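Local coordinates for protein PKS (Streptomyces sp. CNQ431, PDB 5YDA) that serves as the broadly selective acyltransferase domain of the splenocin polyketide synthase SpnD, probably transferring acyl building blocks onto a carrier protein, at residues 235-240 and 286-291; 252-257 and 272-277; 259-264 and 380-385; 197-202 and 353-358. One frame throughout, in Å; residues are numbered along the deposited sequence.

Interaction 1 (235-240 and 286-291)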
loop_
_atom_site.group_PDB
_atom_site.type_symbol
_atom_site.label_atom_id
_atom_site.label_comp_id
_atom_site.label_asym_id
_atom_site.label_seq_id
_atom_site.Cartn_x
_atom_site.Cartn_y
_atom_site.Cartn_z
ATOM N N ALA A 235 21.351 -10.312 8.149
ATOM C CA ALA A 235 20.475 -10.959 7.183
ATOM C C ALA A 235 19.097 -11.165 7.787
ATOM O O ALA A 235 18.915 -11.147 9.007
ATOM C CB ALA A 235 21.048 -12.295 6.707
ATOM N N THR A 236 18.123 -11.351 6.903
ATOM C CA THR A 236 16.733 -11.536 7.283
ATOM C C THR A 236 16.172 -12.703 6.482
ATOM O O THR A 236 16.455 -12.839 5.288
ATOM C CB THR A 236 15.889 -10.262 7.037
ATOM O OG1 THR A 236 16.500 -9.145 7.696
ATOM C CG2 THR A 236 14.480 -10.438 7.603
ATOM N N VAL A 237 15.397 -13.556 7.146
ATOM C CA VAL A 237 14.743 -14.673 6.488
ATOM C C VAL A 237 13.249 -14.572 6.755
ATOM O O VAL A 237 12.827 -14.358 7.898
ATOM C CB VAL A 237 15.326 -16.028 6.943
ATOM C CG1 VAL A 237 15.199 -16.199 8.452
ATOM C CG2 VAL A 237 14.658 -17.195 6.181
ATOM N N GLY A 238 12.448 -14.681 5.696
ATOM C CA GLY A 238 11.004 -14.763 5.848
ATOM C C GLY A 238 10.614 -16.222 5.981
ATOM O O GLY A 238 11.005 -17.053 5.160
ATOM N N VAL A 239 9.871 -16.537 7.039
ATOM C CA VAL A 239 9.480 -17.899 7.364
ATOM C C VAL A 239 7.970 -18.002 7.251
ATOM O O VAL A 239 7.241 -17.232 7.893
ATOM C CB VAL A 239 9.931 -18.304 8.778
ATOM C CG1 VAL A 239 9.579 -19.771 9.040
ATOM C CG2 VAL A 239 11.428 -18.038 8.980
ATOM N N ALA A 240 7.505 -18.960 6.444
ATOM C CA ALA A 240 6.082 -19.177 6.187
ATOM C C ALA A 240 5.532 -20.123 7.248
ATOM O O ALA A 240 5.225 -21.286 7.000
ATOM C CB ALA A 240 5.868 -19.730 4.784
ATOM N N VAL A 286 10.027 -26.697 7.406
ATOM C CA VAL A 286 9.407 -25.371 7.472
ATOM C C VAL A 286 9.799 -24.553 6.243
ATOM O O VAL A 286 10.995 -24.355 5.989
ATOM C CB VAL A 286 9.796 -24.648 8.769
ATOM C CG1 VAL A 286 9.052 -23.328 8.877
ATOM C CG2 VAL A 286 9.500 -25.541 10.000
ATOM N N PRO A 287 8.851 -24.076 5.442
ATOM C CA PRO A 287 9.223 -23.265 4.273
ATOM C C PRO A 287 9.680 -21.871 4.691
ATOM O O PRO A 287 9.212 -21.307 5.684
ATOM C CB PRO A 287 7.927 -23.201 3.449
ATOM C CG PRO A 287 6.832 -23.323 4.486
ATOM C CD PRO A 287 7.386 -24.210 5.594
ATOM N N PHE A 288 10.614 -21.321 3.918
ATOM C CA PHE A 288 11.247 -20.052 4.255
ATOM C C PHE A 288 11.909 -19.509 3.006
ATOM O O PHE A 288 12.181 -20.248 2.060
ATOM C CB PHE A 288 12.299 -20.197 5.365
ATOM C CG PHE A 288 13.507 -21.018 4.966
ATOM C CD1 PHE A 288 14.598 -20.431 4.333
ATOM C CD2 PHE A 288 13.552 -22.385 5.231
ATOM C CE1 PHE A 288 15.710 -21.195 3.959
ATOM C CE2 PHE A 288 14.663 -23.153 4.872
ATOM C CZ PHE A 288 15.739 -22.564 4.232
ATOM N N ARG A 289 12.190 -18.210 3.018
ATOM C CA ARG A 289 12.977 -17.660 1.927
ATOM C C ARG A 289 13.806 -16.503 2.459
ATOM O O ARG A 289 13.285 -15.624 3.154
ATOM C CB ARG A 289 12.085 -17.211 0.757
ATOM C CG ARG A 289 12.889 -16.842 -0.503
ATOM C CD ARG A 289 12.037 -16.133 -1.561
ATOM N NE ARG A 289 11.121 -15.164 -0.956
ATOM C CZ ARG A 289 11.414 -13.880 -0.744
ATOM N NH1 ARG A 289 12.603 -13.399 -1.091
ATOM N NH2 ARG A 289 10.518 -13.074 -0.186
ATOM N N ARG A 290 15.098 -16.532 2.154
ATOM C CA ARG A 290 15.992 -15.436 2.495
ATOM C C ARG A 290 15.525 -14.165 1.799
ATOM O O ARG A 290 15.365 -14.147 0.575
ATOM C CB ARG A 290 17.423 -15.791 2.074
ATOM C CG ARG A 290 18.450 -14.703 2.341
ATOM C CD ARG A 290 18.760 -14.600 3.816
ATOM N NE ARG A 290 19.323 -15.849 4.316
ATOM C CZ ARG A 290 20.628 -16.094 4.399
ATOM N NH1 ARG A 290 21.495 -15.165 4.019
ATOM N NH2 ARG A 290 21.065 -17.261 4.864
ATOM N N LEU A 291 15.261 -13.115 2.573
ATOM C CA LEU A 291 14.981 -11.823 1.951
ATOM C C LEU A 291 16.239 -11.346 1.229
ATOM O O LEU A 291 17.357 -11.523 1.717
ATOM C CB LEU A 291 14.510 -10.803 3.003
ATOM C CG LEU A 291 13.262 -11.197 3.834
ATOM C CD1 LEU A 291 12.511 -9.982 4.396
ATOM C CD2 LEU A 291 12.293 -12.074 3.044
HETATM O O HOH W 1 18.953 -11.050 4.093
#
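With chi1 at 66°, F288 holds CG between its own backbone N and carbonyl carbon, while V237 directs CG2 anti to its backbone N; V237 CG2 then lies 3.7 Å from F288 CD1, approaching the ring obliquely. R290 starts out extended and folds back through two successive bends, which brings R290 CD to 3.3 Å from T236 O and sets NH1 beside the methyl of A235. The polar end of R290 is held elsewhere, through salt bridges to E278 and D275 of helix 271-283.

The backbone fixes the register. G238 and R289 form a hydrogen-bonded antiparallel pair, with R289 N 2.7 Å from G238 O (N-H...O 162°) and G238 N 2.8 Å from R289 O. Non-hydrogen-bonded pairs, V237 with R290 and V239 with F288, flank it, and further bonds run from L291 N to T236 O and from A240 N to P287 O. A water extends the ladder: it accepts from T236 N and probably donates to L291 O.

V237, V239, F288 and R290 share one face of the sheet, and V237, F288 and R290 touch helix 271-283 there. V239 CG1 continues the apolar packing on V286 CG1 at 3.6 Å. On the opposite face L291 leans over the neighbouring strand: L291 CD1 is 3.8 Å from T236 CG2 and L291 CD2 is 3.7 Å from the backbone N of G238, which has no side chain there.

The axes run at 156°, and strand 288-290 borders a four-stranded antiparallel sheet ordered 254-261, 264-269, 235-239, 288-290, consistent with the ferredoxin-like small subdomain of acyltransferases.

Interaction 2 (252-257 and 272-277)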
loop_
_atom_site.group_PDB
_atom_site.type_symbol
_atom_site.label_atom_id
_atom_site.label_comp_id
_atom_site.label_asym_id
_atom_site.label_seq_id
_atom_site.Cartn_x
_atom_site.Cartn_y
_atom_site.Cartn_z
ATOM N N GLU A 252 20.690 -17.389 19.799
ATOM C CA GLU A 252 21.607 -16.328 20.121
ATOM C C GLU A 252 22.008 -15.814 18.758
ATOM O O GLU A 252 22.285 -16.579 17.869
ATOM C CB GLU A 252 22.791 -16.862 20.913
ATOM C CG GLU A 252 23.950 -15.904 21.105
ATOM C CD GLU A 252 23.553 -14.580 21.714
ATOM O OE1 GLU A 252 23.193 -14.557 22.902
ATOM O OE2 GLU A 252 23.611 -13.555 21.012
ATOM N N GLY A 253 22.007 -14.510 18.592
ATOM C CA GLY A 253 22.279 -13.911 17.305
ATOM C C GLY A 253 21.070 -13.740 16.408
ATOM O O GLY A 253 21.243 -13.372 15.243
ATOM N N LEU A 254 19.859 -13.976 16.910
ATOM C CA LEU A 254 18.650 -13.854 16.110
ATOM C C LEU A 254 17.597 -13.073 16.878
ATOM O O LEU A 254 17.464 -13.220 18.098
ATOM C CB LEU A 254 18.066 -15.229 15.724
ATOM C CG LEU A 254 18.895 -16.169 14.857
ATOM C CD1 LEU A 254 18.211 -17.515 14.778
ATOM C CD2 LEU A 254 19.131 -15.605 13.471
ATOM N N SER A 255 16.841 -12.256 16.160
ATOM C CA SER A 255 15.673 -11.598 16.721
ATOM C C SER A 255 14.478 -11.865 15.819
ATOM O O SER A 255 14.616 -12.040 14.600
ATOM C CB SER A 255 15.866 -10.064 16.874
ATOM O OG SER A 255 17.116 -9.741 17.465
ATOM N N LEU A 256 13.308 -11.904 16.439
ATOM C CA LEU A 256 12.048 -11.922 15.714
ATOM C C LEU A 256 11.817 -10.528 15.127
ATOM O O LEU A 256 11.527 -9.578 15.863
ATOM C CB LEU A 256 10.922 -12.331 16.662
ATOM C CG LEU A 256 9.519 -12.564 16.100
ATOM C CD1 LEU A 256 9.564 -13.640 15.022
ATOM C CD2 LEU A 256 8.557 -12.980 17.206
ATOM N N ALA A 257 11.949 -10.398 13.806
ATOM C CA ALA A 257 11.877 -9.082 13.181
ATOM C C ALA A 257 10.436 -8.650 12.907
ATOM O O ALA A 257 10.114 -7.466 13.036
ATOM C CB ALA A 257 12.700 -9.070 11.891
ATOM N N ASP A 272 25.647 -15.706 9.932
ATOM C CA ASP A 272 25.948 -17.058 10.406
ATOM C C ASP A 272 24.771 -17.655 11.167
ATOM O O ASP A 272 24.391 -18.807 10.943
ATOM C CB ASP A 272 27.189 -17.048 11.304
ATOM C CG ASP A 272 28.481 -16.937 10.520
ATOM O OD1 ASP A 272 28.456 -17.133 9.279
ATOM O OD2 ASP A 272 29.527 -16.666 11.157
ATOM N N ALA A 273 24.213 -16.894 12.108
ATOM C CA ALA A 273 23.060 -17.370 12.860
ATOM C C ALA A 273 21.869 -17.640 11.939
ATOM O O ALA A 273 21.125 -18.606 12.142
ATOM C CB ALA A 273 22.689 -16.353 13.940
ATOM N N VAL A 274 21.682 -16.806 10.913
ATOM C CA VAL A 274 20.561 -17.005 9.998
ATOM C C VAL A 274 20.783 -18.260 9.162
ATOM O O VAL A 274 19.842 -19.033 8.923
ATOM C CB VAL A 274 20.351 -15.750 9.121
ATOM C CG1 VAL A 274 19.459 -16.058 7.925
ATOM C CG2 VAL A 274 19.738 -14.625 9.943
ATOM N N ASP A 275 22.033 -18.489 8.717
ATOM C CA ASP A 275 22.385 -19.736 8.034
ATOM C C ASP A 275 21.983 -20.954 8.861
ATOM O O ASP A 275 21.364 -21.896 8.349
ATOM C CB ASP A 275 23.889 -19.788 7.748
ATOM C CG ASP A 275 24.309 -18.871 6.614
ATOM O OD1 ASP A 275 23.433 -18.415 5.854
ATOM O OD2 ASP A 275 25.525 -18.621 6.472
ATOM N N ARG A 276 22.314 -20.947 10.151
ATOM C CA ARG A 276 22.025 -22.124 10.957
ATOM C C ARG A 276 20.531 -22.286 11.181
ATOM O O ARG A 276 20.023 -23.410 11.160
ATOM C CB ARG A 276 22.782 -22.074 12.286
ATOM C CG ARG A 276 24.291 -22.145 12.085
ATOM C CD ARG A 276 25.108 -21.958 13.357
ATOM N NE ARG A 276 24.398 -21.250 14.408
ATOM C CZ ARG A 276 24.787 -20.085 14.908
ATOM N NH1 ARG A 276 25.879 -19.467 14.470
ATOM N NH2 ARG A 276 24.048 -19.525 15.866
ATOM N N LEU A 277 19.808 -21.182 11.392
ATOM C CA LEU A 277 18.354 -21.267 11.468
ATOM C C LEU A 277 17.771 -21.896 10.206
ATOM O O LEU A 277 16.876 -22.745 10.281
ATOM C CB LEU A 277 17.760 -19.877 11.688
ATOM C CG LEU A 277 16.228 -19.838 11.628
ATOM C CD1 LEU A 277 15.638 -20.677 12.768
ATOM C CD2 LEU A 277 15.708 -18.410 11.692
#
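The guanidinium of R276 meets E252 O at its edge and near its plane, but R276 NH2 stays 4.0 Å from E252 O, a loose approach. One face of the same group lies over A273 CA, 3.6 Å below the plane and toward the rim; a bend at chi3 turns the arginine back over its own helix.

The apolar side of the contact rests on L254. Its CG stands anti to the carbonyl carbon (chi1 -62°), which turns the branched end toward the helix, where its two methyls part. L254 CD2 touches both A273 CB and V274 CG2, 3.7 Å from each, and L254 CD1 reaches L277 CB at 3.9 Å. A273 CB also sits 3.6 Å from G253 O. The small methyl of A273 and the absence of a side chain on G253, whose phi is 87°, let the backbones come close, with the two CA atoms 5.7 Å apart.

The axis of segment 272-277, in helix 271-283, lies at 75° to that of segment 254-257, in strand 254-261, 9.6 Å away at closest approach. L254 and L277 both rest on V267 of the adjacent strand 264-269, and L277 goes on to L249 and L250 in the loop leading toward the edge strand.

Interaction 3 (259-264 and 380-385)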
loop_
_atom_site.group_PDB
_atom_site.type_symbol
_atom_site.label_atom_id
_atom_site.label_comp_id
_atom_site.label_asym_id
_atom_site.label_seq_id
_atom_site.Cartn_x
_atom_site.Cartn_y
_atom_site.Cartn_z
ATOM N N VAL A 259 6.062 -10.157 12.974
ATOM C CA VAL A 259 4.996 -11.150 13.025
ATOM C C VAL A 259 3.899 -10.641 12.098
ATOM O O VAL A 259 3.118 -9.751 12.464
ATOM C CB VAL A 259 4.486 -11.381 14.451
ATOM C CG1 VAL A 259 3.333 -12.391 14.466
ATOM C CG2 VAL A 259 5.631 -11.866 15.333
ATOM N N ASN A 260 3.828 -11.208 10.896
ATOM C CA ASN A 260 3.069 -10.620 9.800
ATOM C C ASN A 260 1.666 -11.193 9.626
ATOM O O ASN A 260 0.747 -10.437 9.297
ATOM C CB ASN A 260 3.860 -10.768 8.500
ATOM C CG ASN A 260 5.078 -9.864 8.482
ATOM O OD1 ASN A 260 5.135 -8.897 9.249
ATOM N ND2 ASN A 260 6.062 -10.179 7.645
ATOM N N SER A 261 1.478 -12.504 9.822
ATOM C CA SER A 261 0.182 -13.170 9.720
ATOM C C SER A 261 0.310 -14.566 10.330
ATOM O O SER A 261 1.431 -15.002 10.646
ATOM C CB SER A 261 -0.288 -13.269 8.264
ATOM O OG SER A 261 0.260 -14.420 7.649
ATOM N N PRO A 262 -0.794 -15.304 10.509
ATOM C CA PRO A 262 -0.683 -16.670 11.065
ATOM C C PRO A 262 0.231 -17.610 10.275
ATOM O O PRO A 262 0.546 -18.685 10.786
ATOM C CB PRO A 262 -2.133 -17.174 11.051
ATOM C CG PRO A 262 -2.951 -15.930 11.248
ATOM C CD PRO A 262 -2.201 -14.858 10.445
ATOM N N VAL A 263 0.678 -17.252 9.073
ATOM C CA VAL A 263 1.562 -18.125 8.310
ATOM C C VAL A 263 2.789 -17.366 7.821
ATOM O O VAL A 263 3.369 -17.728 6.790
ATOM C CB VAL A 263 0.829 -18.755 7.103
ATOM C CG1 VAL A 263 -0.282 -19.722 7.566
ATOM C CG2 VAL A 263 0.274 -17.663 6.165
ATOM N N ALA A 264 3.191 -16.299 8.517
ATOM C CA ALA A 264 4.302 -15.495 8.010
ATOM C C ALA A 264 4.958 -14.715 9.142
ATOM O O ALA A 264 4.287 -13.984 9.878
ATOM C CB ALA A 264 3.825 -14.529 6.917
ATOM N N THR A 380 -2.110 -7.055 1.617
ATOM C CA THR A 380 -3.462 -7.583 1.438
ATOM C C THR A 380 -3.530 -9.076 1.768
ATOM O O THR A 380 -4.476 -9.527 2.426
ATOM C CB THR A 380 -3.910 -7.317 -0.004
ATOM O OG1 THR A 380 -3.957 -5.904 -0.216
ATOM C CG2 THR A 380 -5.275 -7.930 -0.304
ATOM N N LYS A 381 -2.525 -9.857 1.336
ATOM C CA LYS A 381 -2.497 -11.286 1.665
ATOM C C LYS A 381 -2.346 -11.505 3.164
ATOM O O LYS A 381 -3.013 -12.377 3.741
ATOM C CB LYS A 381 -1.364 -11.996 0.924
ATOM C CG LYS A 381 -1.543 -12.189 -0.579
ATOM C CD LYS A 381 -0.158 -12.395 -1.212
ATOM C CE LYS A 381 -0.083 -13.539 -2.199
ATOM N NZ LYS A 381 -0.684 -13.257 -3.518
ATOM N N LEU A 382 -1.466 -10.734 3.812
ATOM C CA LEU A 382 -1.316 -10.853 5.260
ATOM C C LEU A 382 -2.628 -10.537 5.969
ATOM O O LEU A 382 -3.011 -11.227 6.926
ATOM C CB LEU A 382 -0.202 -9.926 5.761
ATOM C CG LEU A 382 1.196 -10.110 5.149
ATOM C CD1 LEU A 382 2.133 -8.955 5.601
ATOM C CD2 LEU A 382 1.788 -11.518 5.486
ATOM N N ALA A 383 -3.336 -9.498 5.504
ATOM C CA ALA A 383 -4.604 -9.121 6.120
ATOM C C ALA A 383 -5.653 -10.208 5.922
ATOM O O ALA A 383 -6.399 -10.529 6.852
ATOM C CB ALA A 383 -5.097 -7.785 5.549
ATOM N N ARG A 384 -5.727 -10.786 4.717
ATOM C CA ARG A 384 -6.689 -11.859 4.480
ATOM C C ARG A 384 -6.392 -13.064 5.367
ATOM O O ARG A 384 -7.314 -13.691 5.897
ATOM C CB ARG A 384 -6.686 -12.259 3.001
ATOM C CG ARG A 384 -7.267 -11.216 2.051
ATOM C CD ARG A 384 -7.913 -11.900 0.874
ATOM N NE ARG A 384 -8.146 -11.007 -0.265
ATOM C CZ ARG A 384 -7.263 -10.747 -1.235
ATOM N NH1 ARG A 384 -7.621 -9.926 -2.205
ATOM N NH2 ARG A 384 -6.032 -11.296 -1.254
ATOM N N ALA A 385 -5.110 -13.399 5.545
ATOM C CA ALA A 385 -4.751 -14.517 6.415
ATOM C C ALA A 385 -5.148 -14.241 7.860
ATOM O O ALA A 385 -5.723 -15.107 8.528
ATOM C CB ALA A 385 -3.248 -14.805 6.323
HETATM O O HOH W 2 -1.922 -9.995 8.994
#
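Apolar packing centres on L382 and its contacts with N260, S261 and A264. The leucine carries CG anti to its carbonyl carbon (chi1 -57°), which sends both methyls toward the strand: L382 CD2 lies 3.7 Å from N260 CB and 3.9 Å from A264 CB, and L382 CD1 backs onto the same N260 CB. One turn further along the helix, A385 CB approaches S261 OG at 3.8 Å, and P262 CD rides over the A385 backbone, 4.0 Å from A385 C.

Internal hydrogen bonds shape the strand end that meets the helix. N260 and S261 both face A264 in a classic beta bulge, and A264 O accepts from both N260 N and S261 N. A type I turn from S261 to A264 closes the hairpin between strands 254-261 and 264-269. S261 OG accepts from V263 N at 3.2 Å with a nearly straight bond (167°), an ST turn that holds the hydroxyl oxygen in place close to the A385 methyl.

Polar linkage across the contact passes through a water. It donates to N260 O at 2.7 Å and, more weakly, to L382 O at 2.6 Å, so two backbone carbonyls that cannot bond each other share one bridge.

Further contacts come from helix 355-366, where F355 touches both N260 and L382. The axis of strand segment 259-261 lies at 74° to that of helix segment 380-385, 7.5 Å at closest approach.

Interaction 4 (197-202 and 353-358)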
loop_
_atom_site.group_PDB
_atom_site.type_symbol
_atom_site.label_atom_id
_atom_site.label_comp_id
_atom_site.label_asym_id
_atom_site.label_seq_id
_atom_site.Cartn_x
_atom_site.Cartn_y
_atom_site.Cartn_z
ATOM N N ILE A 197 -2.169 2.057 8.436
ATOM C CA ILE A 197 -1.189 1.142 9.005
ATOM C C ILE A 197 -0.087 0.937 7.974
ATOM O O ILE A 197 -0.348 0.825 6.771
ATOM C CB ILE A 197 -1.837 -0.193 9.451
ATOM C CG1 ILE A 197 -0.836 -1.039 10.251
ATOM C CG2 ILE A 197 -2.346 -0.992 8.257
ATOM C CD1 ILE A 197 -1.451 -2.352 10.823
ATOM N N GLY A 198 1.160 0.937 8.440
ATOM C CA GLY A 198 2.297 0.684 7.590
ATOM C C GLY A 198 3.090 -0.496 8.125
ATOM O O GLY A 198 2.854 -0.983 9.233
ATOM N N HIS A 199 4.048 -0.944 7.322
ATOM C CA HIS A 199 4.943 -2.027 7.705
ATOM C C HIS A 199 6.357 -1.464 7.667
ATOM O O HIS A 199 6.895 -1.231 6.581
ATOM C CB HIS A 199 4.795 -3.233 6.772
ATOM C CG HIS A 199 5.422 -4.480 7.309
ATOM N ND1 HIS A 199 6.787 -4.619 7.457
ATOM C CD2 HIS A 199 4.872 -5.642 7.753
ATOM C CE1 HIS A 199 7.049 -5.816 7.957
ATOM N NE2 HIS A 199 5.906 -6.450 8.157
ATOM N N SER A 200 6.938 -1.220 8.850
ATOM C CA SER A 200 8.299 -0.724 8.978
ATOM C C SER A 200 8.446 0.598 8.234
ATOM O O SER A 200 7.903 1.618 8.661
ATOM C CB SER A 200 9.302 -1.762 8.457
ATOM O OG SER A 200 10.604 -1.552 8.995
ATOM N N LEU A 201 9.154 0.583 7.106
ATOM C CA LEU A 201 9.249 1.780 6.271
ATOM C C LEU A 201 7.874 2.415 6.046
ATOM O O LEU A 201 7.724 3.642 6.118
ATOM C CB LEU A 201 9.933 1.408 4.952
ATOM C CG LEU A 201 10.411 2.392 3.880
ATOM C CD1 LEU A 201 9.331 2.711 2.882
ATOM C CD2 LEU A 201 10.864 3.648 4.547
ATOM N N GLY A 202 6.846 1.591 5.831
ATOM C CA GLY A 202 5.515 2.107 5.585
ATOM C C GLY A 202 4.914 2.867 6.749
ATOM O O GLY A 202 3.980 3.659 6.546
ATOM N N VAL A 353 8.116 -5.889 14.360
ATOM C CA VAL A 353 6.947 -5.359 13.662
ATOM C C VAL A 353 5.754 -6.263 13.986
ATOM O O VAL A 353 5.644 -7.385 13.477
ATOM C CB VAL A 353 7.193 -5.262 12.147
ATOM C CG1 VAL A 353 5.963 -4.772 11.432
ATOM C CG2 VAL A 353 8.368 -4.322 11.854
ATOM N N ARG A 354 4.859 -5.776 14.839
ATOM C CA ARG A 354 3.628 -6.492 15.162
ATOM C C ARG A 354 2.532 -6.164 14.139
ATOM O O ARG A 354 1.478 -5.611 14.454
ATOM C CB ARG A 354 3.181 -6.156 16.578
ATOM C CG ARG A 354 4.238 -6.422 17.655
ATOM C CD ARG A 354 4.243 -7.887 18.057
ATOM N NE ARG A 354 5.456 -8.265 18.787
ATOM C CZ ARG A 354 5.790 -9.520 19.080
ATOM N NH1 ARG A 354 6.912 -9.777 19.746
ATOM N NH2 ARG A 354 4.996 -10.518 18.704
ATOM N N PHE A 355 2.773 -6.548 12.885
ATOM C CA PHE A 355 1.816 -6.183 11.842
ATOM C C PHE A 355 0.499 -6.957 11.972
ATOM O O PHE A 355 -0.585 -6.375 11.840
ATOM C CB PHE A 355 2.416 -6.406 10.457
ATOM C CG PHE A 355 1.514 -5.951 9.360
ATOM C CD1 PHE A 355 1.448 -4.610 9.020
ATOM C CD2 PHE A 355 0.701 -6.854 8.689
ATOM C CE1 PHE A 355 0.609 -4.186 8.025
ATOM C CE2 PHE A 355 -0.137 -6.425 7.685
ATOM C CZ PHE A 355 -0.186 -5.088 7.352
ATOM N N ALA A 356 0.569 -8.276 12.193
ATOM C CA ALA A 356 -0.649 -9.083 12.277
ATOM C C ALA A 356 -1.569 -8.584 13.389
ATOM O O ALA A 356 -2.785 -8.448 13.192
ATOM C CB ALA A 356 -0.295 -10.555 12.496
ATOM N N ASP A 357 -1.003 -8.308 14.572
ATOM C CA ASP A 357 -1.790 -7.703 15.640
ATOM C C ASP A 357 -2.333 -6.343 15.219
ATOM O O ASP A 357 -3.491 -6.008 15.507
ATOM C CB ASP A 357 -0.946 -7.570 16.906
ATOM C CG ASP A 357 -0.560 -8.910 17.484
ATOM O OD1 ASP A 357 -1.332 -9.878 17.299
ATOM O OD2 ASP A 357 0.519 -9.002 18.108
ATOM N N GLY A 358 -1.505 -5.536 14.549
ATOM C CA GLY A 358 -1.977 -4.245 14.081
ATOM C C GLY A 358 -3.181 -4.362 13.165
ATOM O O GLY A 358 -4.134 -3.589 13.281
#
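V353 and F355 both pack on the H199 imidazole, in different ways. V353 CG1 stands over the centre of one face, 3.8 Å from the ring centroid, a CH-pi contact. F355 comes obliquely, its ring plane turned 44° from that of H199, with F355 CB 3.7 Å from H199 CD2. F355 is brought there by CG lying anti to its backbone N (chi1 -176°), which also places the rim of its ring against G198 O: F355 CD1 lies 3.9 Å from that oxygen, near the ring plane. Further along, I197 CD1 fills the angle between F355 CE1, at 3.9 Å, and G358 C, at 3.5 Å, a close fit against a residue that has no side chain.

The second shell fixes these groups from outside. N260 OD1 holds H199 NE2 by a hydrogen bond, and L379 of helix 378-387 packs on both H199 and F355. V353 is tied by backbone bonds to strand 254-261.

S200 follows H199 on a tight turn between strand 195-198 and helix 201-210, with an unusual positive phi of 58°, and G202 N bonds H199 O. With G198 and G202 it fits the GxSxG nucleophile elbow of the acyltransferase family. S200 OG is hydrogen-bonded to H298 NE2 and R225 NH2, consistent with an active-site serine-histidine pair, and N328 bonds both S200 N and G198 O.

Between the two segments the contacts are van der Waals, apolar and CH-pi, while H199 NE2 and S200 OG find partners in other parts of the fold, an apolar backing beside a probable catalytic turn.

Overall arrangement
Interaction 4 is the buried contact, its centre about 11 Å from that of the chain; interaction 3, about 14 Å out, is a surface contact; interactions 1 and 2, about 22 and 29 Å out, are partly buried. Interactions 1 to 3 share one four-stranded sheet: interaction 1 joins two of its strands, the other two pack strand 254-261 against helices 271-283 and 378-387. That strand also reaches interaction 4, through probable backbone hydrogen bonds between V353 and both A257 and V259. Chemistry follows place: backbone ladder in interaction 1, leucine packing in interactions 2 and 3, the latter with a water bridge, ring and methyl contacts in interaction 4. A salt bridge, R290 to D275, joins interactions 1 and 2.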